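Local coordinates for protein 1,4-dihydroxy-6-naphtoate synthase (Archaeoglobus fulgidus, PDB 1ZBM) that probably converts cyclic dehypoxanthine futalosine into 1,4-dihydroxy-6-naphthoate, releasing dihydroxyacetone, a step in menaquinone biosynthesis, at residues N116-L121 and D171-Q176. Sequence-based numbering, arbitrary orientation.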
loop_
_atom_site.group_PDB
_atom_site.type_symbol
_atom_site.label_atom_id
_atom_site.label_comp_id
_atom_site.label_asym_id
_atom_site.label_seq_id
_atom_site.Cartn_x
_atom_site.Cartn_y
_atom_site.Cartn_z
ATOM N N ASN A 116 6.858 7.653 1.418
ATOM C CA ASN A 116 7.707 8.785 1.092
ATOM C C ASN A 116 7.266 9.999 1.886
ATOM O O ASN A 116 8.092 10.709 2.466
ATOM C CB ASN A 116 7.662 9.099 -0.396
ATOM C CG ASN A 116 9.046 9.260 -0.974
ATOM O OD1 ASN A 116 9.868 10.028 -0.446
ATOM N ND2 ASN A 116 9.325 8.536 -2.053
ATOM N N LEU A 117 5.959 10.232 1.915
ATOM C CA LEU A 117 5.408 11.353 2.659
ATOM C C LEU A 117 5.916 11.277 4.103
ATOM O O LEU A 117 6.386 12.274 4.657
ATOM C CB LEU A 117 3.877 11.304 2.623
ATOM C CG LEU A 117 3.131 12.383 3.424
ATOM C CD1 LEU A 117 3.559 13.773 2.960
ATOM C CD2 LEU A 117 1.622 12.206 3.239
ATOM N N LEU A 118 5.834 10.087 4.702
ATOM C CA LEU A 118 6.309 9.882 6.074
ATOM C C LEU A 118 7.797 10.232 6.223
ATOM O O LEU A 118 8.190 10.927 7.166
ATOM C CB LEU A 118 6.076 8.430 6.517
ATOM C CG LEU A 118 4.638 8.010 6.810
ATOM C CD1 LEU A 118 4.523 6.485 6.909
ATOM C CD2 LEU A 118 4.182 8.665 8.080
ATOM N N LEU A 119 8.619 9.742 5.302
ATOM C CA LEU A 119 10.044 10.018 5.341
ATOM C C LEU A 119 10.271 11.528 5.278
ATOM O O LEU A 119 11.017 12.084 6.082
ATOM C CB LEU A 119 10.754 9.325 4.170
ATOM C CG LEU A 119 12.278 9.522 4.027
ATOM C CD1 LEU A 119 12.980 8.993 5.265
ATOM C CD2 LEU A 119 12.790 8.796 2.781
ATOM N N LYS A 120 9.613 12.188 4.328
ATOM C CA LYS A 120 9.729 13.632 4.162
ATOM C C LYS A 120 9.277 14.398 5.406
ATOM O O LYS A 120 9.622 15.563 5.571
ATOM C CB LYS A 120 8.924 14.073 2.934
ATOM C CG LYS A 120 9.500 13.556 1.605
ATOM C CD LYS A 120 8.435 13.421 0.529
ATOM C CE LYS A 120 7.819 14.759 0.182
ATOM N NZ LYS A 120 6.580 14.577 -0.632
ATOM N N LEU A 121 8.507 13.748 6.275
ATOM C CA LEU A 121 8.043 14.375 7.512
ATOM C C LEU A 121 8.997 14.094 8.665
ATOM O O LEU A 121 9.122 14.895 9.578
ATOM C CB LEU A 121 6.660 13.850 7.896
ATOM C CG LEU A 121 5.453 14.339 7.097
ATOM C CD1 LEU A 121 4.269 13.470 7.440
ATOM C CD2 LEU A 121 5.166 15.804 7.424
ATOM N N ASP A 171 7.437 3.790 14.371
ATOM C CA ASP A 171 7.769 4.386 15.662
ATOM C C ASP A 171 7.658 5.890 15.550
ATOM O O ASP A 171 7.215 6.570 16.480
ATOM C CB ASP A 171 9.182 4.032 16.111
ATOM C CG ASP A 171 9.351 2.568 16.357
ATOM O OD1 ASP A 171 8.400 1.940 16.877
ATOM O OD2 ASP A 171 10.441 2.044 16.038
ATOM N N TRP A 172 8.066 6.415 14.402
ATOM C CA TRP A 172 7.999 7.848 14.192
ATOM C C TRP A 172 6.557 8.332 14.161
ATOM O O TRP A 172 6.244 9.392 14.705
ATOM C CB TRP A 172 8.668 8.241 12.884
ATOM C CG TRP A 172 8.592 9.710 12.661
ATOM C CD1 TRP A 172 9.469 10.648 13.105
ATOM C CD2 TRP A 172 7.544 10.419 11.983
ATOM N NE1 TRP A 172 9.034 11.902 12.747
ATOM C CE2 TRP A 172 7.853 11.792 12.062
ATOM C CE3 TRP A 172 6.366 10.023 11.326
ATOM C CZ2 TRP A 172 7.036 12.782 11.497
ATOM C CZ3 TRP A 172 5.552 11.005 10.765
ATOM C CH2 TRP A 172 5.893 12.371 10.859
ATOM N N TRP A 173 5.686 7.563 13.514
ATOM C CA TRP A 173 4.280 7.939 13.407
ATOM C C TRP A 173 3.573 7.828 14.742
ATOM O O TRP A 173 2.716 8.645 15.072
ATOM C CB TRP A 173 3.571 7.064 12.374
ATOM C CG TRP A 173 2.073 7.031 12.503
ATOM C CD1 TRP A 173 1.323 6.121 13.203
ATOM C CD2 TRP A 173 1.137 7.900 11.845
ATOM N NE1 TRP A 173 -0.023 6.364 13.005
ATOM C CE2 TRP A 173 -0.159 7.446 12.179
ATOM C CE3 TRP A 173 1.273 9.013 10.998
ATOM C CZ2 TRP A 173 -1.312 8.067 11.694
ATOM C CZ3 TRP A 173 0.119 9.635 10.515
ATOM C CH2 TRP A 173 -1.156 9.154 10.867
ATOM N N SER A 174 3.941 6.807 15.502
ATOM C CA SER A 174 3.354 6.571 16.799
ATOM C C SER A 174 3.651 7.765 17.717
ATOM O O SER A 174 2.858 8.095 18.596
ATOM C CB SER A 174 3.915 5.275 17.376
ATOM O OG SER A 174 3.164 4.857 18.502
ATOM N N GLU A 175 4.785 8.420 17.499
ATOM C CA GLU A 175 5.150 9.580 18.298
ATOM C C GLU A 175 4.339 10.808 17.884
ATOM O O GLU A 175 4.246 11.783 18.635
ATOM C CB GLU A 175 6.650 9.877 18.166
ATOM C CG GLU A 175 7.546 8.918 18.949
ATOM C CD GLU A 175 9.034 9.125 18.682
ATOM O OE1 GLU A 175 9.421 10.204 18.172
ATOM O OE2 GLU A 175 9.825 8.208 19.002
ATOM N N GLN A 176 3.740 10.761 16.696
ATOM C CA GLN A 176 2.943 11.890 16.205
ATOM C C GLN A 176 1.467 11.785 16.573
ATOM O O GLN A 176 0.843 12.777 16.935
ATOM C CB GLN A 176 3.053 12.012 14.682
ATOM C CG GLN A 176 4.467 12.015 14.149
ATOM C CD GLN A 176 5.370 12.938 14.930
ATOM O OE1 GLN A 176 5.024 14.093 15.204
ATOM N NE2 GLN A 176 6.545 12.443 15.285
#
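Trp-172 reaches across to Leu-118 and Leu-121 with the benzene half of its indole, an instance of two short helices that no hydrogen bond links, the indole packing on leucine side chains and on the helix backbone. The apolar contacts centre on this ring. CB of Leu-121 sits 3.4 Å from CH2 of Trp-172, its side chain running at about a right angle to the indole, and CD1 follows at 3.9 Å from the same atom. CD2 of Leu-118 touches both indoles, 3.8 Å from CZ3 of Trp-172 and 4.1 Å from CE3 of Trp-173. In Trp-172, CG lies anti to the backbone N (chi1 180°), which sends the ring out toward helix 114-122. Were Trp-172 an alanine, Leu-121 would probably face a gap and Leu-118 would keep just one of its two aromatic neighbours across this contact.

Among polar groups, Leu-118 O lies over one face of the Trp-172 ring, and Leu-121 O is 3.5 Å from CZ2 of Trp-172. NE2 of Gln-176 lies 3.5 Å above the opposite face, toward its rim. One hydrogen bond, within segment 171-176, holds the Gln-176 amide beside the ring: NE2 of Gln-176 donates to O of Trp-172 (3.1 Å, N-H...O 151°).

Leu-118 also lies close to Thr-114, a predicted substrate-binding residue. In this periplasmic-binding-protein-like fold, Leu-181 of strand 181-189 touches both Leu-118 and Trp-173, while Met-263 of helix 251-265 packs on Trp-172 and Gln-176.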